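SidF, inhibitor of growth family, member 3 (Legionella pneumophila subsp. pneumophila, PDB 4FYE) acts as a phosphoinositide phosphatase, probably hydrolysing the 3-phosphate of phosphatidylinositol 3,4,5-trisphosphate. Local coordinates at residues N642-K647 against Q658-N663; T359-A364 against K626-M631; G418-R423 against N650-R655. The protein carries 1 engineered substitution. One frame throughout, in Å; residues are numbered along the deposited sequence.

The centre of contact 1 lies about 6 Å from the centre of the chain and, like contact 2, it joins wholly buried side chains; contact 3 is only partly buried and faces the phosphate site. Contacts 1 and 3 share helix 652-668, one along its body and the other at its first turn, and both hold the same phosphate ion. Contact 2 meets contact 1 inside a sheet, where strands 353-360 and 641-645 are parallel neighbours. Their chemistry changes accordingly: apolar carbons backed by a buried lysine network in contact 1, methyl groups against a glutamine stem in contact 2, and in contact 3 a valine methyl on an arginine stem whose tip, with backbone NH groups, holds the anion.

Contact 1 (N642-K647 against Q658-N663); sequences NTKGSK and QKIVGN. Engineered in segment 642-647: S646 (natural residue Cys). With PO4 (phosphate ion), chain B.
The strand of segment 642-647 passes helix 658-663 at a distance, the nearest CA atoms being those of N642 and I660, 10.4 Å apart, so long side chains have to bridge the gap. I660 does so from the helix. Its CG1 stands anti to the carbonyl carbon (chi1 -69°) and carries CD1 out to the strand, where this methyl lies 3.6 Å from K644 CD. The two chains meet at a slant, and the touching part of the lysine is its aliphatic stem. From the opposite direction N642 brings OD1 to 4.1 Å from I660 CD1, a loose approach.

The lysine bends about its CD-CE bond (chi4 -67°) and turns its ammonium back along its own strand to the amide of N642. NZ bonds to OD1 from above the carbonyl plane, although the modelled separation is too short to be trusted. F267 O and S266 OG also accept from NZ, while N642 ND2 is taken by C357 O and T359 OG1. Beyond the strand, engineered S646 replaces a cysteine; its OG bonds to phosphate O4 at a very short modelled separation, doubtful in detail, and K647 N donates to phosphate O2 at 2.8 Å. The sequence from S646 to R652 has the spacing of the CX5R loop of cysteine-based phosphatases, whose cysteine is the nucleophile; the natural cysteine here probably has the same role.

K644 thus packs its stem on the helix while oxygens gather round its buried ammonium, probably helping to keep it charged, and the two bonds of N642 ND2 probably hold that amide in rotation.

Contact 2 (T359-A364 against K626-M631); sequences TQVVTA and KLQTLM
M631 N donates to L627 O at 2.9 Å, and this turn of helix 626-631 sets M631 facing the strand residue T359, with M631 CB 4.5 Å from T359 CG2. The end of the methionine then leads away from the strand, towards helix 590-614, so its CB is the part that comes near. T359 CG2 also lies 4.1 Å from the backbone oxygen of Q628. This methyl, anti to the carbonyl carbon, is the branch of the threonine that faces the helix.

Closer packing occurs one step on, beyond the end of the strand. V361 CG2 rests on the stem of Q628, 3.7 Å from CG, and the two side chains cross at about a right angle. The glutamine is bent at chi2 (92°), which folds its amide back over the start of its helix. There OE1 accepts a weak bond from L627 N, 3.3 Å away, while NE2 donates to W417 O, in the loop after strand 402-416, the stronger of the glutamine's two bonds. The valine thus meets the carbon stem of a residue whose polar end is occupied elsewhere, and it also touches R652.

The arrangement is that of an alpha/beta layer: helix 626-637 packs on a mixed sheet at strand 353-360 and leads straight into the outermost strand 641-645, which runs into the CX5R phosphate-binding loop and is the parallel neighbour of strand 353-360.

Contact 3 (G418-R423 against N650-R655); sequences GVNWFR and NDRGQR. With PO4 (phosphate ion), chain B.
R652 leaves the helix with its stem running between V419 CG1 and phosphate O1: CB is nearer the oxygen, 3.2 Å from O1, whereas R652 CG closes on the methyl, 3.4 Å from V419 CG1. The two side chains slide past each other in opposite directions, so CD still runs along the valine, with O1 on its other side. A bend at chi3 (-45°) then brings the edge of the guanidinium alongside the phosphate ion. NE donates to phosphate O1 at 2.7 Å, and NH2 reaches phosphate O2 at 2.9 Å in a nearly straight bond (167°), with O2 in the guanidinium plane. NH1 faces the other way: a water 3.1 Å from it also accepts from V419 N, at 2.8 Å. N420 OD1 approaches NH1 obliquely, 3.8 Å away, its amide plane 26° from the guanidinium.

At the root of the residue, R652 N gives O1 a second bond, and D651 N binds O4. Two ends of one arginine therefore grip one oxygen. In the opposing loop, R423 turns back on the type I turn from N420, where its N, NE and NH2 all bind N420 O, which ties the arginine side chain to the turn.

The site lies at the N-terminal turn of helix 652-668, closing the CX5R loop that begins at the end of strand 641-645, while the loop after strand 402-416 lies along the stem of R652 and helix 701-712 packs against N650 and Q654.

Contact 1 (N642-K647 against Q658-N663)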
loop_
_atom_site.group_PDB
_atom_site.type_symbol
_atom_site.label_atom_id
_atom_site.label_comp_id
_atom_site.label_asym_id
_atom_site.label_seq_id
_atom_site.Cartn_x
_atom_site.Cartn_y
_atom_site.Cartn_z
ATOM N N ASN A 642 5.788 4.833 3.581
ATOM C CA ASN A 642 5.048 3.683 4.158
ATOM C C ASN A 642 4.437 2.723 3.081
ATOM O O ASN A 642 3.537 3.120 2.300
ATOM C CB ASN A 642 4.004 4.170 5.192
ATOM C CG ASN A 642 2.983 3.078 5.575
ATOM O OD1 ASN A 642 1.802 3.182 5.217
ATOM N ND2 ASN A 642 3.437 2.006 6.220
ATOM N N THR A 643 4.977 1.504 2.998
ATOM C CA THR A 643 4.426 0.399 2.154
ATOM C C THR A 643 3.586 -0.551 3.063
ATOM O O THR A 643 3.857 -0.687 4.254
ATOM C CB THR A 643 5.554 -0.443 1.517
ATOM O OG1 THR A 643 6.423 -0.956 2.576
ATOM C CG2 THR A 643 6.463 0.437 0.582
ATOM N N LYS A 644 2.599 -1.235 2.485
ATOM C CA LYS A 644 1.593 -1.953 3.223
ATOM C C LYS A 644 0.871 -2.957 2.312
ATOM O O LYS A 644 0.727 -2.760 1.085
ATOM C CB LYS A 644 0.582 -1.027 3.945
ATOM C CG LYS A 644 0.066 0.067 3.093
ATOM C CD LYS A 644 -0.690 1.071 3.969
ATOM C CE LYS A 644 -0.917 2.397 3.252
ATOM N NZ LYS A 644 0.433 3.034 3.072
ATOM N N GLY A 645 0.460 -4.064 2.938
ATOM C CA GLY A 645 0.365 -5.288 2.186
ATOM C C GLY A 645 -0.023 -6.582 2.913
ATOM O O GLY A 645 0.194 -6.861 4.154
ATOM N N SER A 646 -0.557 -7.407 2.034
ATOM C CA SER A 646 -1.181 -8.636 2.357
ATOM C C SER A 646 -0.703 -9.366 1.096
ATOM O O SER A 646 0.201 -8.841 0.419
ATOM C CB SER A 646 -2.703 -8.383 2.457
ATOM O OG SER A 646 -3.332 -7.584 1.380
ATOM N N LYS A 647 -1.283 -10.528 0.770
ATOM C CA LYS A 647 -0.765 -11.348 -0.348
ATOM C C LYS A 647 -0.906 -10.601 -1.668
ATOM O O LYS A 647 0.096 -10.213 -2.242
ATOM C CB LYS A 647 -1.384 -12.766 -0.396
ATOM C CG LYS A 647 -0.749 -13.677 -1.441
ATOM C CD LYS A 647 -1.076 -15.146 -1.215
ATOM C CE LYS A 647 0.195 -15.987 -1.433
ATOM N NZ LYS A 647 0.042 -17.423 -1.830
ATOM N N GLN A 658 -7.333 2.168 4.405
ATOM C CA GLN A 658 -8.552 2.907 4.734
ATOM C C GLN A 658 -8.432 3.530 6.127
ATOM O O GLN A 658 -8.841 4.665 6.355
ATOM C CB GLN A 658 -9.777 1.950 4.741
ATOM C CG GLN A 658 -11.030 2.529 5.440
ATOM C CD GLN A 658 -12.342 1.633 5.435
ATOM O OE1 GLN A 658 -13.358 2.007 6.076
ATOM N NE2 GLN A 658 -12.324 0.493 4.779
ATOM N N LYS A 659 -7.934 2.767 7.089
ATOM C CA LYS A 659 -7.697 3.295 8.431
ATOM C C LYS A 659 -6.674 4.449 8.386
ATOM O O LYS A 659 -6.852 5.491 9.030
ATOM C CB LYS A 659 -7.202 2.125 9.297
ATOM C CG LYS A 659 -8.113 1.696 10.425
ATOM C CD LYS A 659 -9.424 1.122 10.016
ATOM C CE LYS A 659 -10.264 0.675 11.230
ATOM N NZ LYS A 659 -11.300 1.655 11.765
ATOM N N ILE A 660 -5.617 4.338 7.588
ATOM C CA ILE A 660 -4.568 5.375 7.655
ATOM C C ILE A 660 -5.049 6.607 6.920
ATOM O O ILE A 660 -4.841 7.724 7.398
ATOM C CB ILE A 660 -3.287 4.879 6.967
ATOM C CG1 ILE A 660 -2.668 3.768 7.800
ATOM C CG2 ILE A 660 -2.299 6.004 6.765
ATOM C CD1 ILE A 660 -1.884 2.790 6.956
ATOM N N VAL A 661 -5.683 6.431 5.745
ATOM C CA VAL A 661 -6.045 7.594 4.970
ATOM C C VAL A 661 -7.158 8.291 5.738
ATOM O O VAL A 661 -7.157 9.501 5.823
ATOM C CB VAL A 661 -6.567 7.298 3.538
ATOM C CG1 VAL A 661 -6.423 8.515 2.687
ATOM C CG2 VAL A 661 -5.743 6.266 2.869
ATOM N N GLY A 662 -8.092 7.532 6.320
ATOM C CA GLY A 662 -9.258 8.145 6.966
ATOM C C GLY A 662 -8.751 8.929 8.178
ATOM O O GLY A 662 -9.226 10.025 8.505
ATOM N N ASN A 663 -7.751 8.383 8.851
ATOM C CA ASN A 663 -7.250 9.046 10.007
ATOM C C ASN A 663 -6.482 10.267 9.619
ATOM O O ASN A 663 -6.534 11.277 10.338
ATOM C CB ASN A 663 -6.350 8.133 10.854
ATOM C CG ASN A 663 -5.683 8.900 11.958
ATOM O OD1 ASN A 663 -6.279 9.143 13.011
ATOM N ND2 ASN A 663 -4.483 9.385 11.687
HETATM P P PO4 B . -5.282 -10.290 1.088
HETATM O O1 PO4 B . -5.837 -9.962 2.478
HETATM O O2 PO4 B . -3.956 -11.033 1.204
HETATM O O3 PO4 B . -6.176 -11.190 0.221
HETATM O O4 PO4 B . -5.055 -8.981 0.309
#

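Contact 2 (T359-A364 against K626-M631)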
loop_
_atom_site.group_PDB
_atom_site.type_symbol
_atom_site.label_atom_id
_atom_site.label_comp_id
_atom_site.label_asym_id
_atom_site.label_seq_id
_atom_site.Cartn_x
_atom_site.Cartn_y
_atom_site.Cartn_z
ATOM N N THR A 359 4.426 -1.759 6.920
ATOM C CA THR A 359 3.568 -2.371 7.958
ATOM C C THR A 359 2.756 -3.513 7.335
ATOM O O THR A 359 1.750 -3.307 6.678
ATOM C CB THR A 359 2.685 -1.362 8.668
ATOM O OG1 THR A 359 2.069 -0.602 7.685
ATOM C CG2 THR A 359 3.565 -0.360 9.548
ATOM N N GLN A 360 3.239 -4.728 7.528
ATOM C CA GLN A 360 2.571 -5.892 6.956
ATOM C C GLN A 360 1.443 -6.334 7.890
ATOM O O GLN A 360 1.506 -6.113 9.124
ATOM C CB GLN A 360 3.598 -7.006 6.828
ATOM C CG GLN A 360 3.171 -8.212 6.051
ATOM C CD GLN A 360 4.250 -9.307 6.085
ATOM O OE1 GLN A 360 4.752 -9.706 7.171
ATOM N NE2 GLN A 360 4.603 -9.811 4.897
ATOM N N VAL A 361 0.458 -7.015 7.319
ATOM C CA VAL A 361 -0.795 -7.263 7.995
ATOM C C VAL A 361 -1.398 -8.704 7.746
ATOM O O VAL A 361 -2.487 -9.021 8.124
ATOM C CB VAL A 361 -1.666 -6.043 7.638
ATOM C CG1 VAL A 361 -2.822 -6.386 6.767
ATOM C CG2 VAL A 361 -1.953 -5.168 8.844
ATOM N N VAL A 362 -0.612 -9.554 7.112
ATOM C CA VAL A 362 -0.695 -11.041 7.011
ATOM C C VAL A 362 -0.608 -11.746 8.393
ATOM O O VAL A 362 -0.254 -11.149 9.362
ATOM C CB VAL A 362 0.533 -11.374 6.125
ATOM C CG1 VAL A 362 1.472 -12.411 6.712
ATOM C CG2 VAL A 362 0.228 -11.463 4.622
ATOM N N THR A 363 -1.028 -12.995 8.537
ATOM C CA THR A 363 -0.711 -13.694 9.775
ATOM C C THR A 363 0.363 -14.785 9.517
ATOM O O THR A 363 0.090 -15.932 9.122
ATOM C CB THR A 363 -1.908 -13.954 10.777
ATOM O OG1 THR A 363 -1.691 -15.105 11.656
ATOM C CG2 THR A 363 -3.159 -14.030 10.175
ATOM N N ALA A 364 1.597 -14.338 9.701
ATOM C CA ALA A 364 2.783 -15.091 9.405
ATOM C C ALA A 364 2.761 -16.447 10.023
ATOM O O ALA A 364 3.321 -17.389 9.438
ATOM C CB ALA A 364 3.971 -14.338 9.927
ATOM N N LYS A 626 -5.506 -0.924 14.810
ATOM C CA LYS A 626 -5.045 0.345 15.412
ATOM C C LYS A 626 -3.503 0.460 15.510
ATOM O O LYS A 626 -2.941 1.559 15.319
ATOM C CB LYS A 626 -5.621 0.542 16.805
ATOM C CG LYS A 626 -7.119 0.512 16.877
ATOM C CD LYS A 626 -7.546 1.310 18.090
ATOM C CE LYS A 626 -9.056 1.206 18.283
ATOM N NZ LYS A 626 -9.291 1.865 19.601
ATOM N N LEU A 627 -2.824 -0.661 15.763
ATOM C CA LEU A 627 -1.418 -0.583 16.115
ATOM C C LEU A 627 -0.684 -0.388 14.807
ATOM O O LEU A 627 0.161 0.507 14.711
ATOM C CB LEU A 627 -0.921 -1.800 16.909
ATOM C CG LEU A 627 0.609 -1.944 17.117
ATOM C CD1 LEU A 627 1.216 -0.720 17.806
ATOM C CD2 LEU A 627 0.901 -3.229 17.911
ATOM N N GLN A 628 -1.097 -1.149 13.793
ATOM C CA GLN A 628 -0.571 -1.041 12.439
ATOM C C GLN A 628 -0.795 0.369 11.925
ATOM O O GLN A 628 0.123 1.012 11.371
ATOM C CB GLN A 628 -1.243 -2.113 11.579
ATOM C CG GLN A 628 -1.097 -3.562 12.114
ATOM C CD GLN A 628 -2.237 -4.023 13.031
ATOM O OE1 GLN A 628 -2.724 -3.271 13.824
ATOM N NE2 GLN A 628 -2.593 -5.288 12.977
ATOM N N THR A 629 -1.995 0.907 12.170
ATOM C CA THR A 629 -2.308 2.277 11.705
ATOM C C THR A 629 -1.457 3.308 12.405
ATOM O O THR A 629 -0.972 4.233 11.753
ATOM C CB THR A 629 -3.765 2.666 11.958
ATOM O OG1 THR A 629 -4.592 1.749 11.258
ATOM C CG2 THR A 629 -4.068 4.077 11.405
ATOM N N LEU A 630 -1.207 3.100 13.708
ATOM C CA LEU A 630 -0.482 4.062 14.497
ATOM C C LEU A 630 0.901 4.107 14.003
ATOM O O LEU A 630 1.421 5.177 13.649
ATOM C CB LEU A 630 -0.546 3.730 15.977
ATOM C CG LEU A 630 -1.973 4.049 16.429
ATOM C CD1 LEU A 630 -2.422 3.432 17.779
ATOM C CD2 LEU A 630 -2.145 5.560 16.413
ATOM N N MET A 631 1.497 2.943 13.893
ATOM C CA MET A 631 2.891 2.874 13.438
ATOM C C MET A 631 3.019 3.383 11.998
ATOM O O MET A 631 3.989 4.079 11.665
ATOM C CB MET A 631 3.445 1.463 13.613
ATOM C CG MET A 631 3.414 0.992 15.049
ATOM S SD MET A 631 4.488 2.120 15.954
ATOM C CE MET A 631 5.965 1.163 16.122
#

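Contact 3 (G418-R423 against N650-R655)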
loop_
_atom_site.group_PDB
_atom_site.type_symbol
_atom_site.label_atom_id
_atom_site.label_comp_id
_atom_site.label_asym_id
_atom_site.label_seq_id
_atom_site.Cartn_x
_atom_site.Cartn_y
_atom_site.Cartn_z
ATOM N N GLY A 418 -0.925 -9.338 12.569
ATOM C CA GLY A 418 -2.021 -9.889 11.782
ATOM C C GLY A 418 -3.358 -9.221 12.023
ATOM O O GLY A 418 -3.568 -8.552 13.073
ATOM N N VAL A 419 -4.302 -9.452 11.100
ATOM C CA VAL A 419 -5.579 -8.837 11.240
ATOM C C VAL A 419 -6.763 -9.841 11.057
ATOM O O VAL A 419 -7.922 -9.552 11.381
ATOM C CB VAL A 419 -5.461 -7.660 10.230
ATOM C CG1 VAL A 419 -6.137 -7.901 8.969
ATOM C CG2 VAL A 419 -5.449 -6.265 10.834
ATOM N N ASN A 420 -6.494 -11.026 10.514
ATOM C CA ASN A 420 -7.599 -11.948 10.224
ATOM C C ASN A 420 -7.925 -12.762 11.495
ATOM O O ASN A 420 -7.528 -12.426 12.594
ATOM C CB ASN A 420 -7.262 -12.860 9.054
ATOM C CG ASN A 420 -6.154 -13.843 9.423
ATOM O OD1 ASN A 420 -5.628 -14.587 8.576
ATOM N ND2 ASN A 420 -5.790 -13.852 10.692
ATOM N N TRP A 421 -8.715 -13.809 11.356
ATOM C CA TRP A 421 -9.231 -14.505 12.521
ATOM C C TRP A 421 -8.103 -15.225 13.246
ATOM O O TRP A 421 -8.208 -15.583 14.407
ATOM C CB TRP A 421 -10.327 -15.427 12.079
ATOM C CG TRP A 421 -11.072 -16.111 13.218
ATOM C CD1 TRP A 421 -12.124 -15.618 13.997
ATOM C CD2 TRP A 421 -10.798 -17.433 13.774
ATOM N NE1 TRP A 421 -12.506 -16.522 14.961
ATOM C CE2 TRP A 421 -11.782 -17.648 14.843
ATOM C CE3 TRP A 421 -9.893 -18.444 13.476
ATOM C CZ2 TRP A 421 -11.815 -18.825 15.583
ATOM C CZ3 TRP A 421 -9.944 -19.638 14.229
ATOM C CH2 TRP A 421 -10.878 -19.811 15.251
ATOM N N PHE A 422 -6.988 -15.454 12.577
ATOM C CA PHE A 422 -5.892 -16.159 13.182
ATOM C C PHE A 422 -4.874 -15.264 13.844
ATOM O O PHE A 422 -3.920 -15.768 14.349
ATOM C CB PHE A 422 -5.257 -17.176 12.209
ATOM C CG PHE A 422 -6.274 -18.162 11.575
ATOM C CD1 PHE A 422 -6.551 -19.389 12.179
ATOM C CD2 PHE A 422 -6.918 -17.872 10.349
ATOM C CE1 PHE A 422 -7.476 -20.295 11.604
ATOM C CE2 PHE A 422 -7.815 -18.765 9.765
ATOM C CZ PHE A 422 -8.112 -19.969 10.395
ATOM N N ARG A 423 -5.128 -13.958 13.938
ATOM C CA ARG A 423 -4.096 -12.976 14.326
ATOM C C ARG A 423 -3.440 -13.247 15.692
ATOM O O ARG A 423 -2.291 -12.883 15.921
ATOM C CB ARG A 423 -4.662 -11.509 14.245
ATOM C CG ARG A 423 -5.438 -11.050 15.503
ATOM C CD ARG A 423 -6.287 -9.788 15.316
ATOM N NE ARG A 423 -7.439 -10.411 14.794
ATOM C CZ ARG A 423 -8.610 -10.599 15.369
ATOM N NH1 ARG A 423 -9.027 -10.049 16.544
ATOM N NH2 ARG A 423 -9.394 -11.318 14.623
ATOM N N ASN A 650 -5.392 -6.795 -2.315
ATOM C CA ASN A 650 -6.795 -6.524 -2.567
ATOM C C ASN A 650 -7.629 -6.332 -1.308
ATOM O O ASN A 650 -8.559 -5.540 -1.294
ATOM C CB ASN A 650 -7.403 -7.598 -3.461
ATOM C CG ASN A 650 -6.964 -7.464 -4.898
ATOM O OD1 ASN A 650 -6.774 -6.361 -5.392
ATOM N ND2 ASN A 650 -6.792 -8.586 -5.570
ATOM N N ASP A 651 -7.335 -7.102 -0.272
ATOM C CA ASP A 651 -8.232 -7.167 0.864
ATOM C C ASP A 651 -7.744 -6.573 2.180
ATOM O O ASP A 651 -8.150 -5.489 2.547
ATOM C CB ASP A 651 -8.691 -8.608 1.051
ATOM C CG ASP A 651 -8.958 -9.299 -0.269
ATOM O OD1 ASP A 651 -9.907 -8.905 -0.968
ATOM O OD2 ASP A 651 -8.215 -10.230 -0.618
ATOM N N ARG A 652 -6.879 -7.282 2.891
ATOM C CA ARG A 652 -6.440 -6.830 4.207
ATOM C C ARG A 652 -5.683 -5.512 4.166
ATOM O O ARG A 652 -5.880 -4.652 5.004
ATOM C CB ARG A 652 -5.584 -7.896 4.883
ATOM C CG ARG A 652 -6.365 -8.864 5.743
ATOM C CD ARG A 652 -5.542 -10.087 6.082
ATOM N NE ARG A 652 -4.845 -10.613 4.921
ATOM C CZ ARG A 652 -4.088 -11.699 4.940
ATOM N NH1 ARG A 652 -3.925 -12.369 6.060
ATOM N NH2 ARG A 652 -3.494 -12.112 3.839
ATOM N N GLY A 653 -4.821 -5.371 3.174
ATOM C CA GLY A 653 -3.985 -4.157 2.992
ATOM C C GLY A 653 -4.793 -2.932 2.658
ATOM O O GLY A 653 -4.517 -1.824 3.157
ATOM N N GLN A 654 -5.814 -3.102 1.825
ATOM C CA GLN A 654 -6.763 -2.007 1.551
ATOM C C GLN A 654 -7.472 -1.479 2.804
ATOM O O GLN A 654 -7.755 -0.258 2.915
ATOM C CB GLN A 654 -7.897 -2.474 0.597
ATOM C CG GLN A 654 -7.445 -2.673 -0.831
ATOM C CD GLN A 654 -6.589 -1.507 -1.262
ATOM O OE1 GLN A 654 -7.069 -0.402 -1.433
ATOM N NE2 GLN A 654 -5.300 -1.744 -1.382
ATOM N N ARG A 655 -7.832 -2.386 3.700
ATOM C CA ARG A 655 -8.491 -1.963 4.905
ATOM C C ARG A 655 -7.506 -1.214 5.846
ATOM O O ARG A 655 -7.891 -0.267 6.533
ATOM C CB ARG A 655 -9.128 -3.118 5.683
ATOM C CG ARG A 655 -10.070 -4.125 5.020
ATOM C CD ARG A 655 -11.278 -3.769 4.107
ATOM N NE ARG A 655 -12.205 -2.805 4.544
ATOM C CZ ARG A 655 -13.554 -2.873 4.509
ATOM N NH1 ARG A 655 -14.236 -3.915 4.093
ATOM N NH2 ARG A 655 -14.257 -1.807 4.924
HETATM P P PO4 B . -5.282 -10.290 1.088
HETATM O O1 PO4 B . -5.837 -9.962 2.478
HETATM O O2 PO4 B . -3.956 -11.033 1.204
HETATM O O3 PO4 B . -6.176 -11.190 0.221
HETATM O O4 PO4 B . -5.055 -8.981 0.309
HETATM O O HOH W 1 -3.934 -11.198 8.921
#